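Local coordinates for EchA16_2 (Mycobacterium avium subsp. paratuberculosis, PDB 3QYR), which probably catalyses the reversible hydration of 2-enoyl-CoA thioesters to 3-hydroxyacyl-CoA, as a member of the crotonase-like enoyl-CoA hydratase/isomerase family, at residues S12-E16 with R17-L21; R210-D213 with A214-A218. All coordinates share one frame; numbering follows the deposited sequence.

Contact 1 (S12-E16 with R17-L21); sequences SNTEE and RVRTL
Arg17 follows Glu16 at the tip of a type I' turn from Glu15 to Val18, and both tip residues have positive phi, as this turn requires. The Arg17 side chain leaves the hairpin for a salt bridge with Asp54. Val18 closes the two-residue loop: Glu15 N gives a straight bond to Val18 O (2.9 Å, 172°), and Val18 N and Glu15 O complete the pair. Beta-branched Val18 suits an extended strand, and its methyls turn to Ala190 and Val194 of helix 182-195. On the opposite face Arg19 reaches across to Thr14, its non-hydrogen-bonded partner. Its chain bends at chi3 (-59°), bringing NE to Thr14 OG1 at 3.0 Å, with the hydroxyl oxygen in the guanidinium plane; NH2 adds a weak bond to that oxygen and a salt bridge to Asp50. Arginine's length and several N-H groups serve both partners. This antiparallel hairpin, strands 10-15 and 18-23, forms one edge of the crotonase-fold sheet. Thr20, also beta-branched, exchanges backbone bonds with Asn13 in both directions. Leu21 shares the face of Arg19: its CD2 lies 3.9 Å from Ser12 OG, and its branched apolar end suits a buried place against Ala43 and Leu44 of helix 34-49.

Contact 2 (R210-D213 with A214-A218); sequences RIDD and AQTSA
Asp212, Asp213 and Thr216 meet through one water on a face of the long helix 198-234, where side chains three and four residues apart come together on successive turns. The water donates to Asp212 OD2 (2.6 Å) and to Asp213 OD1, accepts from Thr216 OG1, and probably eases the repulsion between the two carboxylates. Asp212 has CG anti to its backbone N (chi1 -178°), and the Thr216 methyl CG2 comes up obliquely to its carboxylate, about 3.7 Å from both OD1 and OD2; the two side chains cross at about a right angle. A short acid and a threonine suit this spot: one offers acceptors, the other a hydroxyl and a methyl on the same carbon.

Beneath them lies the helix backbone, where Asp212 O accepts from both Thr216 N (3.0 Å) and Gln215 N. Further out, Gln145 of helix 139-147 donates to Asp212 OD1 and helps position this carboxylate, while Val141 packs on Thr216. Arg153 of a second subunit packs on Asp212, Gln215 meets Gln215 of that subunit, and Ser217 packs on Trp221 of a third. Ser217 is small enough to turn its hydroxyl back on its own helix: OG donates to Asp213 O at 2.7 Å, above the carbonyl plane, and Ser217 N bonds to the same oxygen at 3.0 Å.

How the contacts relate
Contact 1 and contact 2 lie far apart in the same subunit: their centres are 29 Å apart, their nearest atoms about 19 Å, and they do not touch. Contact 1 lies near the start of the chain, in the hairpin whose strand 10-15 is the outermost strand of the sheet within this chain, and no other chain of the six-subunit assembly reaches its two segments. Contact 2 comes late, within the long C-terminal helix, and two neighbouring subunits pack against it. One is therefore a peripheral part of the crotonase core, the other part of a subunit interface. The centre of contact 1 lies about 18 Å, and that of contact 2 about 17 Å, from the centre of the chain.

Contact 1 (S12-E16 with R17-L21)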
ATOM      1  N   SER A  12      31.343  -7.791  23.772  1.00 19.16           N
ATOM      2  CA  SER A  12      30.012  -7.772  24.366  1.00 19.46           C
ATOM      3  C   SER A  12      30.151  -7.520  25.856  1.00 19.59           C
ATOM      4  O   SER A  12      30.924  -8.199  26.520  1.00 19.27           O
ATOM      5  CB  SER A  12      29.310  -9.112  24.137  1.00 19.53           C
ATOM      6  OG  SER A  12      28.053  -9.157  24.819  1.00 20.47           O
ATOM      7  N   ASN A  13      29.418  -6.542  26.378  1.00 19.88           N
ATOM      8  CA  ASN A  13      29.373  -6.313  27.820  1.00 20.10           C
ATOM      9  C   ASN A  13      27.982  -5.906  28.257  1.00 19.55           C
ATOM     10  O   ASN A  13      27.277  -5.216  27.524  1.00 19.44           O
ATOM     11  CB  ASN A  13      30.375  -5.238  28.235  1.00 21.07           C
ATOM     12  CG  ASN A  13      30.503  -5.115  29.773  1.00 23.04           C
ATOM     13  OD1 ASN A  13      30.980  -6.038  30.432  1.00 24.54           O
ATOM     14  ND2 ASN A  13      30.053  -3.982  30.333  1.00 24.09           N
ATOM     15  N   THR A  14      27.614  -6.320  29.464  1.00 19.47           N
ATOM     16  CA  THR A  14      26.254  -6.239  29.949  1.00 19.24           C
ATOM     17  C   THR A  14      26.252  -5.662  31.358  1.00 19.54           C
ATOM     18  O   THR A  14      26.776  -6.246  32.267  1.00 19.72           O
ATOM     19  CB  THR A  14      25.568  -7.626  29.954  1.00 19.21           C
ATOM     20  OG1 THR A  14      25.766  -8.269  28.682  1.00 18.94           O
ATOM     21  CG2 THR A  14      24.082  -7.464  30.203  1.00 18.34           C
ATOM     22  N   GLU A  15      25.614  -4.517  31.511  1.00 19.75           N
ATOM     23  CA  GLU A  15      25.642  -3.723  32.726  1.00 20.25           C
ATOM     24  C   GLU A  15      24.195  -3.278  32.983  1.00 18.88           C
ATOM     25  O   GLU A  15      23.627  -2.491  32.227  1.00 16.78           O
ATOM     26  CB  GLU A  15      26.556  -2.509  32.456  1.00 21.19           C
ATOM     27  CG  GLU A  15      27.213  -1.877  33.642  1.00 25.69           C
ATOM     28  CD  GLU A  15      28.009  -0.580  33.306  1.00 31.57           C
ATOM     29  OE1 GLU A  15      28.287  -0.264  32.119  1.00 35.06           O
ATOM     30  OE2 GLU A  15      28.371   0.141  34.260  1.00 35.79           O
ATOM     31  N   GLU A  16      23.592  -3.832  34.032  1.00 18.87           N
ATOM     32  CA  GLU A  16      22.260  -3.414  34.507  1.00 18.36           C
ATOM     33  C   GLU A  16      21.247  -3.403  33.383  1.00 18.02           C
ATOM     34  O   GLU A  16      20.653  -2.375  33.061  1.00 17.98           O
ATOM     35  CB  GLU A  16      22.346  -2.047  35.168  1.00 18.32           C
ATOM     36  CG  GLU A  16      23.417  -1.961  36.274  1.00 18.79           C
ATOM     37  CD  GLU A  16      23.134  -2.871  37.468  1.00 19.46           C
ATOM     38  OE1 GLU A  16      22.013  -3.381  37.604  1.00 21.48           O
ATOM     39  OE2 GLU A  16      24.035  -3.060  38.302  1.00 21.58           O
ATOM     40  N   ARG A  17      21.102  -4.561  32.748  1.00 17.71           N
ATOM     41  CA  ARG A  17      20.076  -4.794  31.716  1.00 17.01           C
ATOM     42  C   ARG A  17      20.355  -4.112  30.367  1.00 15.48           C
ATOM     43  O   ARG A  17      19.533  -4.196  29.462  1.00 15.40           O
ATOM     44  CB  ARG A  17      18.667  -4.446  32.260  1.00 17.54           C
ATOM     45  CG  ARG A  17      18.435  -4.997  33.695  1.00 18.64           C
ATOM     46  CD  ARG A  17      16.962  -5.197  34.076  1.00 19.36           C
ATOM     47  NE  ARG A  17      16.193  -5.912  33.046  1.00 21.59           N
ATOM     48  CZ  ARG A  17      16.201  -7.240  32.840  1.00 21.60           C
ATOM     49  NH1 ARG A  17      16.936  -8.068  33.587  1.00 19.64           N
ATOM     50  NH2 ARG A  17      15.461  -7.742  31.853  1.00 20.16           N
ATOM     51  N   VAL A  18      21.515  -3.481  30.226  1.00 14.18           N
ATOM     52  CA  VAL A  18      21.938  -2.876  28.956  1.00 13.23           C
ATOM     53  C   VAL A  18      23.171  -3.617  28.442  1.00 13.07           C
ATOM     54  O   VAL A  18      24.206  -3.661  29.118  1.00 13.07           O
ATOM     55  CB  VAL A  18      22.299  -1.365  29.113  1.00 13.19           C
ATOM     56  CG1 VAL A  18      22.850  -0.780  27.805  1.00 11.27           C
ATOM     57  CG2 VAL A  18      21.106  -0.590  29.614  1.00 12.13           C
ATOM     58  N   ARG A  19      23.049  -4.221  27.262  1.00 12.93           N
ATOM     59  CA  ARG A  19      24.176  -4.918  26.611  1.00 12.52           C
ATOM     60  C   ARG A  19      24.775  -4.068  25.514  1.00 11.63           C
ATOM     61  O   ARG A  19      24.070  -3.628  24.610  1.00 10.37           O
ATOM     62  CB  ARG A  19      23.724  -6.246  26.023  1.00 12.51           C
ATOM     63  CG  ARG A  19      24.766  -6.918  25.134  1.00 13.44           C
ATOM     64  CD  ARG A  19      24.460  -8.372  24.884  1.00 13.13           C
ATOM     65  NE  ARG A  19      24.398  -9.070  26.159  1.00 15.79           N
ATOM     66  CZ  ARG A  19      23.847 -10.263  26.343  1.00 15.61           C
ATOM     67  NH1 ARG A  19      23.322 -10.911  25.323  1.00 15.03           N
ATOM     68  NH2 ARG A  19      23.818 -10.808  27.565  1.00 16.14           N
ATOM     69  N   THR A  20      26.085  -3.853  25.590  1.00 11.79           N
ATOM     70  CA  THR A  20      26.786  -3.023  24.598  1.00 11.50           C
ATOM     71  C   THR A  20      27.596  -3.929  23.715  1.00 11.26           C
ATOM     72  O   THR A  20      28.382  -4.714  24.226  1.00 11.94           O
ATOM     73  CB  THR A  20      27.748  -1.976  25.251  1.00 11.34           C
ATOM     74  OG1 THR A  20      27.025  -1.127  26.160  1.00 11.36           O
ATOM     75  CG2 THR A  20      28.436  -1.153  24.193  1.00  9.31           C
ATOM     76  N   LEU A  21      27.397  -3.810  22.407  1.00 10.94           N
ATOM     77  CA  LEU A  21      28.118  -4.590  21.403  1.00 11.33           C
ATOM     78  C   LEU A  21      29.084  -3.675  20.621  1.00 11.10           C
ATOM     79  O   LEU A  21      28.662  -2.804  19.865  1.00 10.68           O
ATOM     80  CB  LEU A  21      27.138  -5.273  20.428  1.00 10.64           C
ATOM     81  CG  LEU A  21      26.071  -6.260  20.950  1.00 11.64           C
ATOM     82  CD1 LEU A  21      25.063  -6.663  19.824  1.00  9.88           C
ATOM     83  CD2 LEU A  21      26.671  -7.519  21.607  1.00  8.66           C
TER

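Contact 2 (R210-D213 with A214-A218)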
ATOM      1  N   ARG A 210       6.116  -3.133  13.245  1.00 12.61           N
ATOM      2  CA  ARG A 210       5.098  -3.630  12.280  1.00 14.05           C
ATOM      3  C   ARG A 210       4.574  -2.530  11.353  1.00 13.11           C
ATOM      4  O   ARG A 210       4.419  -2.731  10.139  1.00 12.99           O
ATOM      5  CB  ARG A 210       3.908  -4.320  12.988  1.00 14.90           C
ATOM      6  CG  ARG A 210       4.114  -5.839  13.161  1.00 20.81           C
ATOM      7  CD  ARG A 210       2.942  -6.558  13.840  1.00 26.91           C
ATOM      8  NE  ARG A 210       2.542  -5.891  15.101  1.00 30.36           N
ATOM      9  CZ  ARG A 210       2.875  -6.280  16.337  1.00 31.14           C
ATOM     10  NH1 ARG A 210       2.445  -5.569  17.396  1.00 30.51           N
ATOM     11  NH2 ARG A 210       3.651  -7.352  16.527  1.00 30.61           N
ATOM     12  N   ILE A 211       4.314  -1.371  11.940  1.00 12.43           N
ATOM     13  CA  ILE A 211       3.859  -0.217  11.193  1.00 12.26           C
ATOM     14  C   ILE A 211       4.918   0.189  10.147  1.00 11.92           C
ATOM     15  O   ILE A 211       4.605   0.315   8.961  1.00 11.42           O
ATOM     16  CB  ILE A 211       3.504   0.942  12.153  1.00 12.28           C
ATOM     17  CG1 ILE A 211       2.264   0.547  12.990  1.00 12.48           C
ATOM     18  CG2 ILE A 211       3.279   2.232  11.397  1.00 10.23           C
ATOM     19  CD1 ILE A 211       1.913   1.509  14.101  1.00  9.68           C
ATOM     20  N   ASP A 212       6.167   0.335  10.580  1.00 11.76           N
ATOM     21  CA  ASP A 212       7.256   0.668   9.653  1.00 11.54           C
ATOM     22  C   ASP A 212       7.430  -0.389   8.599  1.00 11.45           C
ATOM     23  O   ASP A 212       7.550  -0.064   7.394  1.00 12.24           O
ATOM     24  CB  ASP A 212       8.588   0.816  10.365  1.00 11.09           C
ATOM     25  CG  ASP A 212       9.685   1.209   9.427  1.00 11.34           C
ATOM     26  OD1 ASP A 212       9.496   2.247   8.759  1.00 14.23           O
ATOM     27  OD2 ASP A 212      10.720   0.511   9.357  1.00  9.55           O
ATOM     28  N   ASP A 213       7.463  -1.646   9.033  1.00 11.11           N
ATOM     29  CA  ASP A 213       7.674  -2.743   8.092  1.00 12.04           C
ATOM     30  C   ASP A 213       6.585  -2.752   6.982  1.00 12.10           C
ATOM     31  O   ASP A 213       6.878  -3.034   5.821  1.00 11.16           O
ATOM     32  CB  ASP A 213       7.716  -4.109   8.809  1.00 12.64           C
ATOM     33  CG  ASP A 213       9.062  -4.411   9.476  1.00 14.46           C
ATOM     34  OD1 ASP A 213      10.062  -3.648   9.322  1.00 16.86           O
ATOM     35  OD2 ASP A 213       9.119  -5.435  10.189  1.00 17.55           O
ATOM     36  N   ALA A 214       5.337  -2.439   7.344  1.00 12.22           N
ATOM     37  CA  ALA A 214       4.266  -2.411   6.366  1.00 12.81           C
ATOM     38  C   ALA A 214       4.557  -1.396   5.236  1.00 13.46           C
ATOM     39  O   ALA A 214       4.090  -1.562   4.100  1.00 11.69           O
ATOM     40  CB  ALA A 214       2.958  -2.117   7.030  1.00 12.98           C
ATOM     41  N   GLN A 215       5.359  -0.377   5.554  1.00 13.79           N
ATOM     42  CA  GLN A 215       5.733   0.638   4.576  1.00 15.45           C
ATOM     43  C   GLN A 215       6.997   0.285   3.768  1.00 13.60           C
ATOM     44  O   GLN A 215       7.101   0.630   2.617  1.00 14.04           O
ATOM     45  CB  GLN A 215       5.993   1.982   5.300  1.00 16.59           C
ATOM     46  CG  GLN A 215       4.749   2.809   5.539  1.00 23.39           C
ATOM     47  CD  GLN A 215       4.810   3.639   6.826  1.00 30.88           C
ATOM     48  OE1 GLN A 215       5.636   3.372   7.739  1.00 32.29           O
ATOM     49  NE2 GLN A 215       3.904   4.649   6.916  1.00 33.82           N
ATOM     50  N   THR A 216       7.971  -0.338   4.418  1.00 11.90           N
ATOM     51  CA  THR A 216       9.273  -0.593   3.831  1.00 10.24           C
ATOM     52  C   THR A 216       9.283  -1.871   2.972  1.00 10.18           C
ATOM     53  O   THR A 216      10.070  -2.004   2.051  1.00 10.71           O
ATOM     54  CB  THR A 216      10.323  -0.737   4.962  1.00 10.19           C
ATOM     55  OG1 THR A 216       9.857  -1.689   5.934  1.00  7.67           O
ATOM     56  CG2 THR A 216      10.561   0.578   5.647  1.00  7.02           C
ATOM     57  N   SER A 217       8.390  -2.800   3.246  1.00 10.25           N
ATOM     58  CA  SER A 217       8.456  -4.130   2.636  1.00 11.18           C
ATOM     59  C   SER A 217       8.457  -4.106   1.118  1.00 10.69           C
ATOM     60  O   SER A 217       9.275  -4.775   0.510  1.00 11.00           O
ATOM     61  CB  SER A 217       7.308  -5.013   3.141  1.00 11.86           C
ATOM     62  OG  SER A 217       7.488  -5.297   4.536  1.00 16.43           O
ATOM     63  N   ALA A 218       7.543  -3.357   0.494  1.00 10.05           N
ATOM     64  CA  ALA A 218       7.527  -3.266  -0.974  1.00  9.33           C
ATOM     65  C   ALA A 218       8.834  -2.659  -1.453  1.00  8.63           C
ATOM     66  O   ALA A 218       9.394  -3.111  -2.425  1.00  9.15           O
ATOM     67  CB  ALA A 218       6.343  -2.466  -1.498  1.00  8.96           C
TER
HETATM   68  O   HOH W   1      11.131  -1.788   8.117  1.00  4.10           O